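Local atomic coordinates of putative methyltransferase (Emericella variicolor, PDB entry 7DMB), a protein that probably acts in trans as a methyltransferase in calbistrin biosynthesis, binding S-adenosyl-L-homocysteine, the demethylated form of the usual methyl donor. Residues V32-T37 with I190-R195; P146-D151 with L167-L172; S182-R187 with G365-P370; G219-P222 with L228-S231. One frame throughout, in Å; residues are numbered along the deposited sequence.

Contact 1. Residues V32-T37 with I190-R195; sequences VDLQWT and INLMGR
Leu34 and Met193 mark the closest approach of the two backbones, with their CA atoms 7.5 Å apart. At this point the chain leaving strand 31-32, irregular from Asp33 on, passes one flank of a helix that runs through 190-195. That separation leaves room for a layer of side chains, and the contact is almost wholly apolar. Leu34 does most of the reaching. Its CD1 branch arrives 3.6 Å from CG of Leu192 and 4.0 Å from CG of Met193. Leu34 and Leu192 run past each other in opposite senses, whereas Met193 is crossed roughly at right angles; the single methyl CD1 meets two successive helix residues. Trp36 adds the far corner of its six-membered ring. Its CZ3 comes 3.8 Å from CB of Met193, and its CH2 is 4.0 Å from CG of the same residue. The carbonyl oxygen of Met193 lies at the edge of the indole, near its plane and 3.6 Å from CZ3, so helix backbone as well as side chain borders the ring. The indole NE1 is hydrogen-bonded to Lys305 O. Behind the contact, Met193 rests on Val278 of strand 276-282 and Leu379 of strand 375-382, while Trp36 touches Val278 and Arg381; the loop thereby closes over helix 187-196 where this packs on the central sheet.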
# COMPACT_ATOMS: atom_id res chain seq x y z
N VAL A 32 13.25 -17.34 -5.34
CA VAL A 32 13.72 -16.89 -4.03
C VAL A 32 14.79 -17.86 -3.55
O VAL A 32 14.54 -19.07 -3.48
CB VAL A 32 12.57 -16.82 -3.01
CG1 VAL A 32 13.12 -16.63 -1.59
CG2 VAL A 32 11.57 -15.73 -3.37
N ASP A 33 15.97 -17.33 -3.20
CA ASP A 33 17.06 -18.13 -2.64
C ASP A 33 17.61 -17.42 -1.40
O ASP A 33 18.49 -16.55 -1.50
CB ASP A 33 18.16 -18.38 -3.67
CG ASP A 33 19.09 -19.51 -3.26
OD1 ASP A 33 18.93 -20.03 -2.14
OD2 ASP A 33 19.98 -19.88 -4.04
N LEU A 34 17.08 -17.79 -0.23
CA LEU A 34 17.38 -17.05 0.99
C LEU A 34 18.86 -17.14 1.39
O LEU A 34 19.41 -16.18 1.93
CB LEU A 34 16.49 -17.54 2.13
CG LEU A 34 15.00 -17.34 1.89
CD1 LEU A 34 14.20 -17.99 2.99
CD2 LEU A 34 14.66 -15.84 1.81
N GLN A 35 19.50 -18.28 1.13
CA GLN A 35 20.93 -18.46 1.41
C GLN A 35 21.29 -18.18 2.87
O GLN A 35 22.31 -17.57 3.18
CB GLN A 35 21.78 -17.60 0.46
CG GLN A 35 21.74 -18.07 -1.00
CD GLN A 35 22.36 -17.06 -1.96
OE1 GLN A 35 23.16 -16.22 -1.56
NE2 GLN A 35 21.97 -17.13 -3.23
N TRP A 36 20.43 -18.63 3.79
CA TRP A 36 20.68 -18.48 5.23
C TRP A 36 21.25 -19.75 5.87
O TRP A 36 21.76 -19.69 6.99
CB TRP A 36 19.38 -18.11 5.96
CG TRP A 36 18.92 -16.68 5.74
CD1 TRP A 36 19.64 -15.64 5.21
CD2 TRP A 36 17.63 -16.14 6.06
NE1 TRP A 36 18.88 -14.50 5.18
CE2 TRP A 36 17.64 -14.78 5.69
CE3 TRP A 36 16.47 -16.68 6.62
CZ2 TRP A 36 16.53 -13.95 5.86
CZ3 TRP A 36 15.37 -15.86 6.80
CH2 TRP A 36 15.42 -14.50 6.43
N THR A 37 21.13 -20.88 5.19
CA THR A 37 21.65 -22.16 5.62
C THR A 37 22.26 -22.82 4.40
O THR A 37 21.96 -22.42 3.27
CB THR A 37 20.55 -23.05 6.21
OG1 THR A 37 19.47 -23.14 5.27
CG2 THR A 37 20.03 -22.49 7.52
N ILE A 190 6.84 -15.75 4.07
CA ILE A 190 7.15 -15.53 5.47
C ILE A 190 7.40 -16.86 6.16
O ILE A 190 8.37 -17.01 6.92
CB ILE A 190 6.02 -14.73 6.14
CG1 ILE A 190 5.87 -13.35 5.48
CG2 ILE A 190 6.26 -14.59 7.64
CD1 ILE A 190 7.06 -12.45 5.65
N ASN A 191 6.56 -17.85 5.89
CA ASN A 191 6.76 -19.16 6.51
C ASN A 191 8.12 -19.75 6.15
O ASN A 191 8.81 -20.31 7.00
CB ASN A 191 5.61 -20.09 6.10
CG ASN A 191 5.72 -21.46 6.72
OD1 ASN A 191 6.01 -22.43 6.04
ND2 ASN A 191 5.48 -21.54 8.03
N LEU A 192 8.56 -19.60 4.89
CA LEU A 192 9.85 -20.13 4.48
C LEU A 192 10.99 -19.48 5.26
O LEU A 192 11.88 -20.17 5.78
CB LEU A 192 10.05 -19.95 2.97
CG LEU A 192 11.45 -20.30 2.43
CD1 LEU A 192 11.82 -21.70 2.85
CD2 LEU A 192 11.54 -20.14 0.89
N MET A 193 10.98 -18.14 5.36
CA MET A 193 11.95 -17.44 6.19
C MET A 193 11.94 -17.95 7.63
O MET A 193 13.01 -18.16 8.23
CB MET A 193 11.66 -15.94 6.17
CG MET A 193 11.80 -15.31 4.82
SD MET A 193 11.10 -13.68 4.82
CE MET A 193 12.01 -12.94 3.46
N GLY A 194 10.75 -18.14 8.20
CA GLY A 194 10.66 -18.54 9.60
C GLY A 194 11.08 -19.98 9.83
O GLY A 194 11.78 -20.29 10.80
N ARG A 195 10.66 -20.89 8.96
CA ARG A 195 11.17 -22.25 9.07
C ARG A 195 12.68 -22.31 8.84
O ARG A 195 13.35 -23.18 9.39
CB ARG A 195 10.44 -23.17 8.10
CG ARG A 195 9.02 -23.54 8.57
CD ARG A 195 8.37 -24.49 7.58
NE ARG A 195 8.15 -23.85 6.29
CZ ARG A 195 8.91 -24.04 5.21
NH1 ARG A 195 9.96 -24.85 5.27
NH2 ARG A 195 8.62 -23.41 4.08

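Contact 2. Residues P146-D151 with L167-L172; sequences PWRVYD and LLKDGL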
# COMPACT_ATOMS: atom_id res chain seq x y z
N PRO A 146 -14.29 6.12 -1.46
CA PRO A 146 -14.51 7.15 -2.49
C PRO A 146 -15.80 7.95 -2.27
O PRO A 146 -15.81 9.17 -2.47
CB PRO A 146 -14.53 6.36 -3.81
CG PRO A 146 -14.63 4.91 -3.41
CD PRO A 146 -14.05 4.78 -2.04
N TRP A 147 -16.87 7.29 -1.82
CA TRP A 147 -18.10 8.01 -1.50
C TRP A 147 -17.83 9.12 -0.49
O TRP A 147 -18.27 10.27 -0.67
CB TRP A 147 -19.17 7.05 -0.97
CG TRP A 147 -20.21 7.81 -0.21
CD1 TRP A 147 -20.25 8.06 1.13
CD2 TRP A 147 -21.32 8.50 -0.78
NE1 TRP A 147 -21.33 8.85 1.43
CE2 TRP A 147 -22.01 9.13 0.27
CE3 TRP A 147 -21.81 8.64 -2.08
CZ2 TRP A 147 -23.17 9.87 0.07
CZ3 TRP A 147 -22.96 9.39 -2.29
CH2 TRP A 147 -23.63 9.99 -1.22
N ARG A 148 -17.08 8.80 0.57
CA ARG A 148 -16.75 9.80 1.59
C ARG A 148 -15.88 10.93 1.03
O ARG A 148 -16.00 12.08 1.47
CB ARG A 148 -16.00 9.16 2.76
CG ARG A 148 -16.81 8.26 3.68
CD ARG A 148 -15.92 7.87 4.87
NE ARG A 148 -16.56 6.88 5.72
CZ ARG A 148 -16.01 6.31 6.78
NH1 ARG A 148 -14.77 6.61 7.14
NH2 ARG A 148 -16.72 5.43 7.48
N VAL A 149 -14.98 10.62 0.09
CA VAL A 149 -14.17 11.67 -0.51
C VAL A 149 -15.07 12.64 -1.27
O VAL A 149 -14.98 13.87 -1.11
CB VAL A 149 -13.09 11.06 -1.42
CG1 VAL A 149 -12.58 12.12 -2.41
CG2 VAL A 149 -11.97 10.47 -0.58
N TYR A 150 -15.96 12.10 -2.10
CA TYR A 150 -16.97 12.92 -2.76
C TYR A 150 -17.78 13.71 -1.74
O TYR A 150 -17.98 14.92 -1.88
CB TYR A 150 -17.91 12.04 -3.58
CG TYR A 150 -19.32 12.59 -3.59
CD1 TYR A 150 -19.63 13.70 -4.37
CD2 TYR A 150 -20.32 12.03 -2.80
CE1 TYR A 150 -20.89 14.23 -4.37
CE2 TYR A 150 -21.58 12.57 -2.80
CZ TYR A 150 -21.86 13.67 -3.60
OH TYR A 150 -23.12 14.24 -3.63
N ASP A 151 -18.24 13.03 -0.70
CA ASP A 151 -19.21 13.58 0.22
C ASP A 151 -18.63 14.66 1.12
O ASP A 151 -19.39 15.41 1.73
CB ASP A 151 -19.80 12.43 1.06
CG ASP A 151 -21.03 12.83 1.82
OD1 ASP A 151 -21.95 13.45 1.24
OD2 ASP A 151 -21.07 12.53 3.02
N LEU A 167 -11.49 9.41 6.65
CA LEU A 167 -11.28 8.00 6.36
C LEU A 167 -11.16 7.14 7.61
O LEU A 167 -11.33 5.92 7.53
CB LEU A 167 -10.05 7.81 5.47
CG LEU A 167 -10.08 8.54 4.11
CD1 LEU A 167 -8.87 8.17 3.23
CD2 LEU A 167 -11.38 8.23 3.39
N LEU A 168 -10.90 7.75 8.77
CA LEU A 168 -10.75 6.98 10.00
C LEU A 168 -12.09 6.45 10.49
O LEU A 168 -12.13 5.38 11.11
CB LEU A 168 -10.11 7.83 11.10
CG LEU A 168 -8.59 8.02 11.05
CD1 LEU A 168 -8.07 8.65 12.35
CD2 LEU A 168 -7.89 6.69 10.76
N LYS A 169 -13.18 7.15 10.20
CA LYS A 169 -14.47 6.81 10.78
C LYS A 169 -14.84 5.35 10.50
O LYS A 169 -14.63 4.84 9.40
CB LYS A 169 -15.56 7.73 10.23
CG LYS A 169 -16.94 7.46 10.81
CD LYS A 169 -17.83 8.67 10.59
CE LYS A 169 -19.23 8.48 11.16
NZ LYS A 169 -20.18 7.93 10.18
N ASP A 170 -15.36 4.70 11.54
CA ASP A 170 -15.84 3.31 11.49
C ASP A 170 -14.76 2.35 10.99
O ASP A 170 -15.07 1.33 10.38
CB ASP A 170 -17.11 3.20 10.64
CG ASP A 170 -18.35 3.71 11.37
OD1 ASP A 170 -18.43 3.52 12.60
OD2 ASP A 170 -19.23 4.32 10.73
N GLY A 171 -13.49 2.66 11.25
CA GLY A 171 -12.41 1.75 10.92
C GLY A 171 -12.14 1.56 9.45
O GLY A 171 -11.48 0.58 9.06
N LEU A 172 -12.60 2.50 8.61
CA LEU A 172 -12.50 2.32 7.16
C LEU A 172 -11.04 2.18 6.71
O LEU A 172 -10.73 1.32 5.89
CB LEU A 172 -13.19 3.48 6.45
CG LEU A 172 -13.39 3.25 4.96
CD1 LEU A 172 -14.72 3.85 4.50
CD2 LEU A 172 -12.21 3.79 4.14
O HOH W 1 -19.35 4.41 8.07
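Arg148 lays one face of its guanidinium against Leu172, whose CD1 stands 3.6 Å above the plane, over its centre. The two side chains come from opposite directions, and CB of Leu172 also comes within 3.6 Å of NH1. With its chain extended from CG to NE, the arginine spans the gap between helix 140-157 and the end of helix 163-168. There its end-on pair of nitrogens converges on one atom, the carbonyl oxygen of Lys169. NH1 and NH2 each lie 2.9 Å from that oxygen. Both bonds are bent, with N-H...O angles near 145°, as sharing a single acceptor between two N-H groups requires. The oxygen sits in the guanidinium plane, but relative to the carbonyl the arrangement is less regular: NH1 is only moderately tilted from the carbonyl plane, whereas NH2 stands well above it. Lys169 is the first residue to leave helical geometry after helix 163-168, and Gly171 is the N-cap of helix 172-181; the segment is thus the short turn joining these two helices, and Arg148 of helix 140-157 bonds to its carbonyl. Backbone bonds shape the same turn: Leu172 N also donates to Lys169 O, giving that oxygen three donors, and Gly171 N reaches Leu168 O. At the outer side, water 1 accepts from NH2 of Arg148 at 2.9 Å and donates to OD2 of Asp170 at 2.7 Å, linking two opposite charges whose own separation, 4.3 Å between NH2 and OD2, exceeds a salt bridge. NH1 also makes a weak bond to Val166 O of helix 163-168.

Contact 3. Residues S182-R187 with G365-P370; sequences SLSEVR and GLDSEP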
# COMPACT_ATOMS: atom_id res chain seq x y z
N SER A 182 -5.55 -8.24 1.03
CA SER A 182 -6.28 -9.45 0.70
C SER A 182 -6.00 -9.95 -0.72
O SER A 182 -6.32 -11.10 -1.04
CB SER A 182 -7.78 -9.21 0.92
OG SER A 182 -8.37 -8.53 -0.19
N LEU A 183 -5.38 -9.13 -1.56
CA LEU A 183 -5.08 -9.55 -2.92
C LEU A 183 -3.80 -10.36 -3.03
O LEU A 183 -3.62 -11.07 -4.03
CB LEU A 183 -4.98 -8.33 -3.84
CG LEU A 183 -6.25 -7.53 -4.15
CD1 LEU A 183 -5.91 -6.31 -5.01
CD2 LEU A 183 -7.29 -8.40 -4.84
N SER A 184 -2.90 -10.26 -2.05
CA SER A 184 -1.58 -10.88 -2.12
C SER A 184 -1.48 -12.02 -1.13
O SER A 184 -1.87 -11.87 0.04
CB SER A 184 -0.47 -9.86 -1.82
OG SER A 184 -0.52 -8.72 -2.66
N GLU A 185 -0.96 -13.15 -1.59
CA GLU A 185 -0.61 -14.26 -0.71
C GLU A 185 0.89 -14.18 -0.42
O GLU A 185 1.71 -14.47 -1.30
CB GLU A 185 -0.99 -15.59 -1.36
CG GLU A 185 -0.86 -16.78 -0.42
CD GLU A 185 -1.57 -16.55 0.90
OE1 GLU A 185 -2.80 -16.70 0.93
OE2 GLU A 185 -0.90 -16.20 1.90
N VAL A 186 1.24 -13.75 0.79
CA VAL A 186 2.64 -13.59 1.18
C VAL A 186 3.05 -14.53 2.31
O VAL A 186 4.23 -14.54 2.69
CB VAL A 186 3.00 -12.13 1.56
CG1 VAL A 186 2.47 -11.14 0.55
CG2 VAL A 186 2.50 -11.78 2.96
N ARG A 187 2.13 -15.33 2.85
CA ARG A 187 2.43 -16.19 4.00
C ARG A 187 3.40 -17.33 3.68
O ARG A 187 4.18 -17.72 4.56
CB ARG A 187 1.12 -16.75 4.57
CG ARG A 187 0.18 -15.67 5.10
CD ARG A 187 -1.18 -16.23 5.52
NE ARG A 187 -1.97 -16.64 4.36
CZ ARG A 187 -3.09 -17.34 4.44
NH1 ARG A 187 -3.56 -17.70 5.63
NH2 ARG A 187 -3.75 -17.68 3.33
N GLY A 365 6.44 -10.79 -7.10
CA GLY A 365 5.16 -11.35 -7.46
C GLY A 365 4.07 -10.30 -7.39
O GLY A 365 3.96 -9.57 -6.40
N LEU A 366 3.24 -10.22 -8.41
CA LEU A 366 2.17 -9.24 -8.43
C LEU A 366 0.92 -9.82 -7.79
O LEU A 366 0.73 -11.04 -7.74
CB LEU A 366 1.89 -8.77 -9.86
CG LEU A 366 3.09 -8.25 -10.67
CD1 LEU A 366 2.65 -7.80 -12.06
CD2 LEU A 366 3.85 -7.12 -9.95
N ASP A 367 0.07 -8.95 -7.28
CA ASP A 367 -1.17 -9.38 -6.65
C ASP A 367 -2.29 -9.67 -7.65
O ASP A 367 -3.44 -9.88 -7.25
CB ASP A 367 -1.61 -8.33 -5.62
CG ASP A 367 -2.12 -7.04 -6.24
OD1 ASP A 367 -2.14 -6.88 -7.50
OD2 ASP A 367 -2.51 -6.16 -5.44
N SER A 368 -1.97 -9.67 -8.94
CA SER A 368 -2.88 -9.95 -10.05
C SER A 368 -2.05 -10.14 -11.30
O SER A 368 -0.93 -9.64 -11.39
CB SER A 368 -3.89 -8.82 -10.27
OG SER A 368 -4.92 -9.26 -11.13
N GLU A 369 -2.61 -10.86 -12.27
CA GLU A 369 -1.96 -10.94 -13.58
C GLU A 369 -1.94 -9.56 -14.23
O GLU A 369 -2.97 -8.87 -14.22
CB GLU A 369 -2.67 -11.93 -14.50
CG GLU A 369 -3.18 -13.20 -13.84
CD GLU A 369 -4.58 -13.02 -13.26
OE1 GLU A 369 -4.71 -12.88 -12.02
OE2 GLU A 369 -5.55 -13.01 -14.06
N PRO A 370 -0.81 -9.14 -14.79
CA PRO A 370 -0.73 -7.81 -15.41
C PRO A 370 -1.72 -7.70 -16.55
O PRO A 370 -2.13 -8.72 -17.13
CB PRO A 370 0.72 -7.75 -15.91
CG PRO A 370 1.43 -8.87 -15.25
CD PRO A 370 0.41 -9.92 -15.01
O HOH W 2 -2.14 -6.76 -2.85
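This is a buried, partly water-mediated contact in which Asp367, just past the edge strand 358-366 of the main sheet, meets Leu183, just before, and Ser184, first in, the short strand 184-185. The CA atoms of Ser184 and Asp367 are 4.8 Å apart, yet the two segments share no direct hydrogen bond; strand 184-185 pairs antiparallel with 50-51 instead. Asp367 presents its CB to Ser184, at 3.2 Å from OG. It sets CG between its backbone N and carbonyl carbon (chi1 71°), which brings OD2 to Leu183, 3.4 Å from CD1. Between the two polar groups sits water 2, which accepts from Ser184 OG at a short distance of doubtful exact value and gives a 2.7 Å bond to Asp367 OD2. The carboxylate also accepts from two backbone nitrogens, OD1 from Tyr374 N and OD2 from Asn375 N. Strands 358-366 and 375-382 form the antiparallel hairpin that closes the seven-stranded sheet in the order 3-2-1-4-5-7-6, as in class I methyltransferases, and these two bonds tie Asp367 to the far end of the loop between the strands. Ser184 OG, the donor to the water, is also hydrogen-bonded to Asn377 ND2 of strand 375-382. Farther along, Glu185 caps the helix entered at Arg187 by accepting from its backbone N, and pairs with its guanidinium in a side-on salt bridge.

Contact 4. Residues G219-P222 with L228-S231; sequences GLNP and LYSS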
# COMPACT_ATOMS: atom_id res chain seq x y z
N GLY A 219 2.02 -16.27 8.81
CA GLY A 219 3.14 -17.03 8.30
C GLY A 219 4.16 -17.36 9.37
O GLY A 219 4.87 -18.36 9.26
N LEU A 220 4.24 -16.54 10.42
CA LEU A 220 5.19 -16.78 11.50
C LEU A 220 4.61 -17.66 12.60
O LEU A 220 5.36 -18.08 13.48
CB LEU A 220 5.66 -15.46 12.11
CG LEU A 220 6.53 -14.52 11.26
CD1 LEU A 220 6.80 -13.25 12.05
CD2 LEU A 220 7.83 -15.18 10.81
N ASN A 221 3.30 -17.92 12.59
CA ASN A 221 2.64 -18.74 13.60
C ASN A 221 1.83 -19.82 12.90
O ASN A 221 0.59 -19.75 12.84
CB ASN A 221 1.77 -17.89 14.53
CG ASN A 221 2.55 -16.83 15.26
OD1 ASN A 221 2.84 -16.96 16.46
ND2 ASN A 221 2.93 -15.77 14.55
N PRO A 222 2.49 -20.83 12.34
CA PRO A 222 1.75 -21.84 11.57
C PRO A 222 0.87 -22.73 12.44
O PRO A 222 -0.24 -23.08 12.04
CB PRO A 222 2.87 -22.62 10.88
CG PRO A 222 4.01 -22.55 11.84
CD PRO A 222 3.91 -21.20 12.52
N LEU A 228 7.82 -18.71 14.73
CA LEU A 228 9.02 -18.81 13.90
C LEU A 228 9.82 -17.51 13.87
O LEU A 228 10.46 -17.19 12.87
CB LEU A 228 8.66 -19.23 12.47
CG LEU A 228 7.85 -20.51 12.31
CD1 LEU A 228 7.63 -20.84 10.83
CD2 LEU A 228 8.55 -21.65 13.04
N TYR A 229 9.82 -16.79 14.98
CA TYR A 229 10.55 -15.54 15.09
C TYR A 229 10.95 -15.37 16.54
O TYR A 229 10.30 -15.91 17.44
CB TYR A 229 9.71 -14.34 14.63
CG TYR A 229 8.45 -14.08 15.45
CD1 TYR A 229 8.38 -13.01 16.33
CD2 TYR A 229 7.35 -14.92 15.35
CE1 TYR A 229 7.25 -12.78 17.09
CE2 TYR A 229 6.20 -14.69 16.09
CZ TYR A 229 6.17 -13.62 16.96
OH TYR A 229 5.03 -13.40 17.70
N SER A 230 12.03 -14.63 16.77
CA SER A 230 12.43 -14.28 18.12
C SER A 230 11.85 -12.95 18.56
O SER A 230 11.58 -12.75 19.75
CB SER A 230 13.97 -14.25 18.24
OG SER A 230 14.55 -13.29 17.35
N SER A 231 11.60 -12.05 17.61
CA SER A 231 11.31 -10.67 17.93
C SER A 231 10.64 -10.04 16.71
O SER A 231 11.17 -10.13 15.60
CB SER A 231 12.61 -9.94 18.28
OG SER A 231 12.42 -8.58 18.60
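Leu220 and Tyr229 form the tight side of this contact. CB and CD1 of the leucine each lie 3.7 Å from CD2 of the ring, and the two side chains cross at about a right angle. Tyr229 holds its CG between the backbone N and the carbonyl carbon (chi1 63°), which swings the ring back over the end of helix 211-220. A single backbone bond ties the same place together: Leu228 N donates to Leu220 O at 2.8 Å, nearly straight at 173° and in the carbonyl plane. On this inner side CD1 of Leu228 also lies 4.0 Å from Gly219 O. In this beta-alpha-beta unit, strand 200-205, helix 211-220 and strand 229-236, the bond closes the return from helix to strand across a short loop. It lies within the methyltransferase domain, which has the Rossmann-like fold of this family, and both Leu220 and Tyr229 also rest on Ile202 of strand 200-205. Tyr229 OH is hydrogen-bonded to Asp253 O. Packing is looser toward the surface. Asn221 meets the ring obliquely, its amide plane 67° from the ring plane and ND2 3.8 Å from CE2; that nitrogen has its own acceptor, Phe217 O. Beyond it, at exposed Pro222, CD of the proline lies 4.0 Å from CG of Leu228. Leu228 then continues onto Asn191 and Arg195 of helix 187-196.

Overall arrangement
The four contacts illustrate how chemistry follows position. Contacts 1 and 4 lie on the same side of the chain's centre and far from it, their own centres about 12 Å apart; contact 1 is partly buried, contact 4 buried. Helix 187-196, part of contact 1, packs on contact 4 through Ile190 on Leu220 and Gly194 and Arg195 on Leu228. Both rely on apolar packing, contact 4 adding a backbone bond. Contact 3, buried nearer the chain's centre, reaches the same sheet as contact 4 but uses a carboxylate, a serine and a water; it adjoins contact 1 in sequence. Contact 2, its centre about 39 Å from that of contact 1, lies among helices, partly exposed and led by an arginine.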